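Local coordinates for putative acetyl xylan esterase (Cellvibrio japonicus, PDB 2W9X), which removes acetyl groups from plant cell wall polysaccharides, deacetylating glucomannan with a large preference over xylan, at residues M178-L183 with N340-L345; F152-G157 with I194-G199; N158-R163 with F171-S176. All blocks are in the same frame, centred on the assembly; numbering follows the deposited sequence.

Contact 1: M178-L183 with N340-L345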
# COMPACT_ATOMS: atom_id res chain seq x y z
N MET B 178 -8.48 -17.93 -16.72
CA MET B 178 -8.98 -16.60 -17.08
C MET B 178 -9.32 -15.70 -15.90
O MET B 178 -9.69 -14.53 -16.10
CB MET B 178 -10.14 -16.72 -18.05
CG MET B 178 -9.60 -17.26 -19.33
SD MET B 178 -10.75 -17.12 -20.60
CE MET B 178 -11.96 -18.29 -20.04
N ALA B 179 -9.17 -16.23 -14.69
CA ALA B 179 -9.26 -15.39 -13.50
C ALA B 179 -8.06 -14.44 -13.47
O ALA B 179 -7.07 -14.65 -14.17
CB ALA B 179 -9.33 -16.25 -12.23
N PHE B 180 -8.14 -13.41 -12.63
CA PHE B 180 -7.13 -12.34 -12.61
C PHE B 180 -5.71 -12.77 -12.22
O PHE B 180 -4.74 -12.11 -12.61
CB PHE B 180 -7.61 -11.16 -11.73
CG PHE B 180 -7.88 -11.54 -10.28
CD1 PHE B 180 -6.82 -11.63 -9.35
CD2 PHE B 180 -9.19 -11.76 -9.84
CE1 PHE B 180 -7.06 -11.97 -8.01
CE2 PHE B 180 -9.44 -12.09 -8.52
CZ PHE B 180 -8.36 -12.20 -7.59
N GLY B 181 -5.58 -13.87 -11.49
CA GLY B 181 -4.28 -14.34 -11.02
C GLY B 181 -3.34 -14.83 -12.12
O GLY B 181 -2.26 -14.26 -12.31
N PRO B 182 -3.74 -15.89 -12.84
CA PRO B 182 -2.96 -16.33 -14.02
C PRO B 182 -2.72 -15.22 -15.05
O PRO B 182 -1.62 -15.13 -15.59
CB PRO B 182 -3.80 -17.47 -14.59
CG PRO B 182 -4.42 -18.06 -13.37
CD PRO B 182 -4.87 -16.81 -12.60
N LEU B 183 -3.73 -14.38 -15.29
CA LEU B 183 -3.59 -13.27 -16.25
C LEU B 183 -2.55 -12.26 -15.79
O LEU B 183 -1.75 -11.78 -16.60
CB LEU B 183 -4.93 -12.56 -16.50
CG LEU B 183 -6.14 -13.27 -17.10
CD1 LEU B 183 -7.28 -12.25 -17.22
CD2 LEU B 183 -5.84 -13.96 -18.46
N ASN B 340 -14.65 -10.75 -18.03
CA ASN B 340 -14.40 -9.31 -18.09
C ASN B 340 -13.94 -8.66 -16.80
O ASN B 340 -12.95 -7.95 -16.81
CB ASN B 340 -15.59 -8.55 -18.65
CG ASN B 340 -15.29 -7.99 -19.99
OD1 ASN B 340 -15.69 -8.55 -21.02
ND2 ASN B 340 -14.46 -6.93 -20.01
N ASP B 341 -14.66 -8.88 -15.71
CA ASP B 341 -14.20 -8.44 -14.39
C ASP B 341 -12.77 -8.93 -14.09
O ASP B 341 -11.94 -8.17 -13.58
CB ASP B 341 -15.16 -8.92 -13.31
CG ASP B 341 -16.54 -8.33 -13.43
OD1 ASP B 341 -16.70 -7.23 -14.01
OD2 ASP B 341 -17.49 -8.96 -12.93
N ASP B 342 -12.51 -10.20 -14.41
CA ASP B 342 -11.20 -10.82 -14.20
C ASP B 342 -10.09 -10.08 -14.94
O ASP B 342 -9.08 -9.72 -14.34
CB ASP B 342 -11.24 -12.31 -14.56
CG ASP B 342 -11.93 -13.13 -13.49
OD1 ASP B 342 -11.79 -12.77 -12.29
OD2 ASP B 342 -12.60 -14.13 -13.82
N GLN B 343 -10.30 -9.82 -16.24
CA GLN B 343 -9.39 -8.95 -17.00
C GLN B 343 -9.22 -7.56 -16.38
O GLN B 343 -8.12 -7.03 -16.32
CB GLN B 343 -9.83 -8.83 -18.48
CG GLN B 343 -8.75 -8.22 -19.38
CD GLN B 343 -7.46 -9.04 -19.45
OE1 GLN B 343 -6.39 -8.60 -19.00
NE2 GLN B 343 -7.55 -10.24 -20.01
N LEU B 344 -10.31 -6.95 -15.92
CA LEU B 344 -10.21 -5.63 -15.28
C LEU B 344 -9.36 -5.66 -14.00
O LEU B 344 -8.53 -4.76 -13.77
CB LEU B 344 -11.61 -5.05 -14.98
CG LEU B 344 -12.50 -4.89 -16.22
CD1 LEU B 344 -13.91 -4.41 -15.83
CD2 LEU B 344 -11.84 -3.95 -17.30
N LEU B 345 -9.56 -6.69 -13.19
CA LEU B 345 -8.78 -6.84 -11.94
C LEU B 345 -7.32 -7.13 -12.25
O LEU B 345 -6.44 -6.63 -11.57
CB LEU B 345 -9.36 -7.95 -11.07
CG LEU B 345 -10.77 -7.62 -10.54
CD1 LEU B 345 -11.44 -8.88 -9.98
CD2 LEU B 345 -10.70 -6.52 -9.48
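D342 packs its side chain across the turn that leads into helix 180-187. D342 CB lies 3.1 Å from the carbonyl O of M178. One atom further, D342 CG sits 3.5 Å from CA of A179, the N-cap residue of that helix. The two carboxylate oxygens then go separate ways. D342 OD1 comes to the edge of the F180 ring, near its plane, 3.7 Å from F180 CD2, and the ring and carboxylate planes are 52° apart. OD2 stays near CA of A179 and takes a hydrogen bond from N158 ND2, so the acid is held from outside the two segments. Helix 339-354 is the last helix of the SGNH (GDSL-type) esterase domain, and here its first turns pack on the start of helix 180-187. F180 carries most of the apolar side. F180 CG stands between the backbone N and the carbonyl carbon (chi1 60°), which brings it within 4.0 Å of L345 CB. Further out, F180 CD2 meets L345 CD1 at 3.7 Å. F180 CB is 3.3 Å from the carbonyl O of D342. On the more exposed side, L183 CD1 rests against the side chain of Q343, and the two side chains cross at about a right angle.

Contact 2: F152-G157 with I194-G199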
# COMPACT_ATOMS: atom_id res chain seq x y z
N PHE B 152 -13.60 -15.71 -5.87
CA PHE B 152 -13.14 -14.66 -6.79
C PHE B 152 -11.77 -15.02 -7.36
O PHE B 152 -11.53 -14.89 -8.56
CB PHE B 152 -13.04 -13.30 -6.08
CG PHE B 152 -14.35 -12.75 -5.59
CD1 PHE B 152 -15.57 -13.29 -5.99
CD2 PHE B 152 -14.36 -11.64 -4.74
CE1 PHE B 152 -16.79 -12.75 -5.53
CE2 PHE B 152 -15.57 -11.09 -4.28
CZ PHE B 152 -16.78 -11.63 -4.69
N THR B 153 -10.87 -15.51 -6.51
CA THR B 153 -9.52 -15.90 -6.96
C THR B 153 -9.52 -17.17 -7.84
O THR B 153 -8.77 -17.24 -8.84
CB THR B 153 -8.54 -16.03 -5.75
OG1 THR B 153 -8.44 -14.77 -5.08
CG2 THR B 153 -7.18 -16.47 -6.21
N VAL B 154 -10.36 -18.14 -7.48
CA VAL B 154 -10.57 -19.36 -8.28
C VAL B 154 -11.07 -19.05 -9.71
O VAL B 154 -10.70 -19.73 -10.67
CB VAL B 154 -11.62 -20.30 -7.62
CG1 VAL B 154 -12.03 -21.44 -8.55
CG2 VAL B 154 -11.14 -20.85 -6.24
N GLY B 155 -11.94 -18.05 -9.85
CA GLY B 155 -12.62 -17.80 -11.13
C GLY B 155 -13.97 -18.52 -11.21
O GLY B 155 -14.44 -18.85 -12.29
N TYR B 156 -14.56 -18.78 -10.05
CA TYR B 156 -15.91 -19.31 -9.91
C TYR B 156 -16.91 -18.73 -10.89
O TYR B 156 -17.24 -17.53 -10.82
CB TYR B 156 -16.39 -18.97 -8.50
CG TYR B 156 -17.77 -19.41 -8.05
CD1 TYR B 156 -17.91 -20.39 -7.07
CD2 TYR B 156 -18.94 -18.77 -8.51
CE1 TYR B 156 -19.17 -20.76 -6.59
CE2 TYR B 156 -20.20 -19.14 -8.04
CZ TYR B 156 -20.30 -20.14 -7.08
OH TYR B 156 -21.54 -20.50 -6.61
N GLY B 157 -17.40 -19.60 -11.78
CA GLY B 157 -18.43 -19.29 -12.76
C GLY B 157 -18.10 -18.14 -13.68
O GLY B 157 -19.02 -17.51 -14.21
N ILE B 194 -2.05 -20.62 -7.49
CA ILE B 194 -3.37 -20.08 -7.15
C ILE B 194 -3.95 -20.95 -6.03
O ILE B 194 -4.66 -21.92 -6.26
CB ILE B 194 -4.35 -20.03 -8.36
CG1 ILE B 194 -3.68 -19.42 -9.61
CG2 ILE B 194 -5.66 -19.30 -7.98
CD1 ILE B 194 -3.24 -17.94 -9.47
N ASN B 195 -3.62 -20.59 -4.80
CA ASN B 195 -4.10 -21.33 -3.65
C ASN B 195 -5.37 -20.70 -3.11
O ASN B 195 -5.37 -19.92 -2.16
CB ASN B 195 -2.99 -21.42 -2.61
CG ASN B 195 -1.79 -22.17 -3.15
OD1 ASN B 195 -1.94 -23.19 -3.84
ND2 ASN B 195 -0.59 -21.65 -2.87
N ALA B 196 -6.47 -21.03 -3.79
CA ALA B 196 -7.77 -20.49 -3.49
C ALA B 196 -8.79 -21.62 -3.47
O ALA B 196 -8.62 -22.61 -4.15
CB ALA B 196 -8.16 -19.45 -4.55
N SER B 197 -9.87 -21.43 -2.73
CA SER B 197 -10.93 -22.41 -2.65
C SER B 197 -12.21 -21.65 -2.40
O SER B 197 -12.23 -20.76 -1.56
CB SER B 197 -10.65 -23.39 -1.49
OG SER B 197 -11.55 -24.48 -1.52
N SER B 198 -13.26 -21.99 -3.15
CA SER B 198 -14.51 -21.23 -3.14
C SER B 198 -15.28 -21.33 -1.82
O SER B 198 -15.42 -22.41 -1.27
CB SER B 198 -15.44 -21.66 -4.29
OG SER B 198 -14.87 -21.36 -5.55
N GLY B 199 -15.79 -20.19 -1.35
CA GLY B 199 -16.61 -20.15 -0.14
C GLY B 199 -15.85 -19.88 1.15
O GLY B 199 -16.46 -19.66 2.21
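T153 holds CG2 anti to its backbone N, with OG1 beside that N (chi1 -61°), and this puts the methyl against strand 191-196. There T153 CG2 meets A196 CB at 3.5 Å and I194 CG2 at 3.7 Å. V154 has CG1 anti to its backbone N (chi1 171°). Its other methyl, V154 CG2, lies beside the N and reaches A196 CB at 3.7 Å. V154 CG2 is 3.8 Å from S198 OG. Small side chains thus let the short helix sit close to the strand, with CA atoms of V154 and A196 5.7 Å apart. At the far end the Y156 ring presents its edge to S198. S198 OG lies in the ring plane, 3.5 Å from Y156 CD1, and is hydrogen-bonded to E116. The tyrosine ring stacks on H336, and its OH bonds to H334. This end borders the active site of an SGNH-type esterase. S151, the inferred nucleophile, starts the helix, and G199, by similarity a transition-state stabiliser, ends the second segment. T153 touches F180 and F147, and I194 packs on F147 and P182, so helix 151-154 packs on the edge strand of the parallel sheet, with helix 180-187 and strand 144-149 alongside.

Contact 3: N158-R163 with F171-S176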
# COMPACT_ATOMS: atom_id res chain seq x y z
N ASN B 158 -16.81 -17.87 -13.90
CA ASN B 158 -16.42 -16.60 -14.54
C ASN B 158 -16.78 -16.51 -16.04
O ASN B 158 -17.05 -15.41 -16.54
CB ASN B 158 -14.94 -16.23 -14.26
CG ASN B 158 -13.94 -17.25 -14.82
OD1 ASN B 158 -14.32 -18.29 -15.35
ND2 ASN B 158 -12.65 -16.94 -14.70
N THR B 159 -16.80 -17.64 -16.74
CA THR B 159 -17.14 -17.64 -18.17
C THR B 159 -18.62 -17.94 -18.43
O THR B 159 -19.02 -18.13 -19.57
CB THR B 159 -16.29 -18.66 -18.98
OG1 THR B 159 -16.69 -19.99 -18.62
CG2 THR B 159 -14.80 -18.47 -18.70
N SER B 160 -19.43 -18.02 -17.38
CA SER B 160 -20.86 -18.25 -17.57
C SER B 160 -21.52 -16.99 -18.11
O SER B 160 -21.28 -15.90 -17.58
CB SER B 160 -21.54 -18.65 -16.26
OG SER B 160 -22.93 -18.83 -16.48
N PRO B 161 -22.34 -17.13 -19.17
CA PRO B 161 -23.14 -16.03 -19.74
C PRO B 161 -24.34 -15.71 -18.84
O PRO B 161 -24.99 -14.67 -19.01
CB PRO B 161 -23.61 -16.61 -21.06
CG PRO B 161 -23.73 -18.09 -20.80
CD PRO B 161 -22.56 -18.40 -19.90
N SER B 162 -24.60 -16.61 -17.89
CA SER B 162 -25.78 -16.56 -17.03
C SER B 162 -25.41 -16.59 -15.54
O SER B 162 -24.46 -17.26 -15.12
CB SER B 162 -26.71 -17.74 -17.35
OG SER B 162 -27.81 -17.76 -16.46
N ARG B 163 -26.20 -15.86 -14.76
CA ARG B 163 -26.00 -15.83 -13.31
C ARG B 163 -26.72 -16.99 -12.64
O ARG B 163 -26.50 -17.27 -11.47
CB ARG B 163 -26.47 -14.50 -12.74
CG ARG B 163 -25.61 -13.32 -13.13
CD ARG B 163 -26.01 -12.09 -12.31
NE ARG B 163 -25.21 -10.90 -12.61
CZ ARG B 163 -25.62 -9.88 -13.36
NH1 ARG B 163 -26.82 -9.88 -13.93
NH2 ARG B 163 -24.82 -8.84 -13.54
N PHE B 171 -19.53 -25.84 -12.52
CA PHE B 171 -18.28 -26.55 -12.74
C PHE B 171 -17.67 -26.25 -14.13
O PHE B 171 -16.49 -25.89 -14.22
CB PHE B 171 -18.46 -28.07 -12.52
CG PHE B 171 -17.32 -28.89 -13.03
CD1 PHE B 171 -16.16 -29.05 -12.27
CD2 PHE B 171 -17.38 -29.49 -14.30
CE1 PHE B 171 -15.09 -29.81 -12.76
CE2 PHE B 171 -16.32 -30.24 -14.80
CZ PHE B 171 -15.17 -30.41 -14.02
N LYS B 172 -18.49 -26.39 -15.19
CA LYS B 172 -18.06 -26.18 -16.59
C LYS B 172 -17.61 -24.76 -16.90
O LYS B 172 -16.70 -24.55 -17.72
CB LYS B 172 -19.20 -26.49 -17.58
CG LYS B 172 -19.51 -27.94 -17.84
CD LYS B 172 -20.57 -28.05 -18.94
N THR B 173 -18.26 -23.78 -16.29
CA THR B 173 -18.03 -22.39 -16.64
C THR B 173 -16.91 -21.76 -15.80
O THR B 173 -16.51 -20.62 -16.04
CB THR B 173 -19.33 -21.55 -16.56
OG1 THR B 173 -19.91 -21.66 -15.25
CG2 THR B 173 -20.34 -22.00 -17.63
N THR B 174 -16.38 -22.52 -14.85
CA THR B 174 -15.27 -22.04 -14.02
C THR B 174 -13.96 -22.24 -14.79
O THR B 174 -13.58 -23.37 -15.11
CB THR B 174 -15.26 -22.72 -12.60
OG1 THR B 174 -16.46 -22.37 -11.89
CG2 THR B 174 -14.05 -22.29 -11.78
N ASN B 175 -13.30 -21.13 -15.13
CA ASN B 175 -12.01 -21.20 -15.82
C ASN B 175 -10.96 -20.41 -15.05
O ASN B 175 -10.86 -19.18 -15.19
CB ASN B 175 -12.12 -20.72 -17.27
CG ASN B 175 -10.83 -20.94 -18.07
OD1 ASN B 175 -9.73 -20.95 -17.52
ND2 ASN B 175 -10.97 -21.10 -19.38
N SER B 176 -10.16 -21.13 -14.25
CA SER B 176 -9.19 -20.49 -13.39
C SER B 176 -8.12 -19.72 -14.15
O SER B 176 -7.56 -18.76 -13.63
CB SER B 176 -8.55 -21.52 -12.45
OG SER B 176 -9.50 -21.97 -11.49
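T173 O accepts two hydrogen bonds from one residue, T159. T159 OG1 donates to T173 O at 2.7 Å and T159 N to the same T173 O at 3.1 Å. The hydrogen bond from T159 N is fairly straight, 156° at the hydrogen. T159 OG1 stands between its own backbone N and carbonyl carbon (chi1 70°), and there it can reach the same oxygen as the N-H. The T159 methyl CG2 turns instead to N175 CB, 3.8 Å away. Beside this grip, N158, the residue before T159, pairs with the backbone of N175 through two bonds. The carboxamide of N158 takes the N175 N-H on OD1 at 3.0 Å. N158 gives its own ND2 hydrogen to N175 O at 2.9 Å. That acceptor lies in the N158 amide plane, while the donor stands above the plane of the N175 carbonyl. With the D342 carboxylate as a second acceptor for ND2, the amide is held at both its oxygen and its nitrogen, which should fix its rotation. T173 adds the apolar part. Its CB and CG2 lie against S160, with T173 CB 3.7 Å from S160 CB, and its OG1 turns back to E169 O within its own helix. S160 and T173 both touch C333, and S160 touches C165, the two halves of the C165-C333 disulfide. The segments belong to the loop after helix 151-154 and to the end of helix 167-173 with the chain that leaves it. Two asparagine bonds and two threonine bonds, all to backbone atoms of 171-176, tie these parts together. Three of the four bonds use side-chain atoms of N158 and T159, so the polar backbone of T173 and N175 is met largely by amide and hydroxyl groups rather than by strand pairing.

In the fold
Contact 2 lies nearest the centre of the chain and is buried. Contact 3 lies farthest out, yet most of its touching residues are buried too. Contact 1 is between them in depth and has one exposed residue. Contacts 1 and 2 make no hydrogen bond between their segments and rest on packing, helix on helix in contact 1 and helix on strand in contact 2. Contact 3 joins a loop to a helix end and the chain after it, and relies on hydrogen bonds. The three interlock. F180 of contact 1 packs against the backbone of F152 in contact 2. The N158 amide bridges contacts 3 and 1. S176 and T174 bond to backbone atoms of V154 and G157.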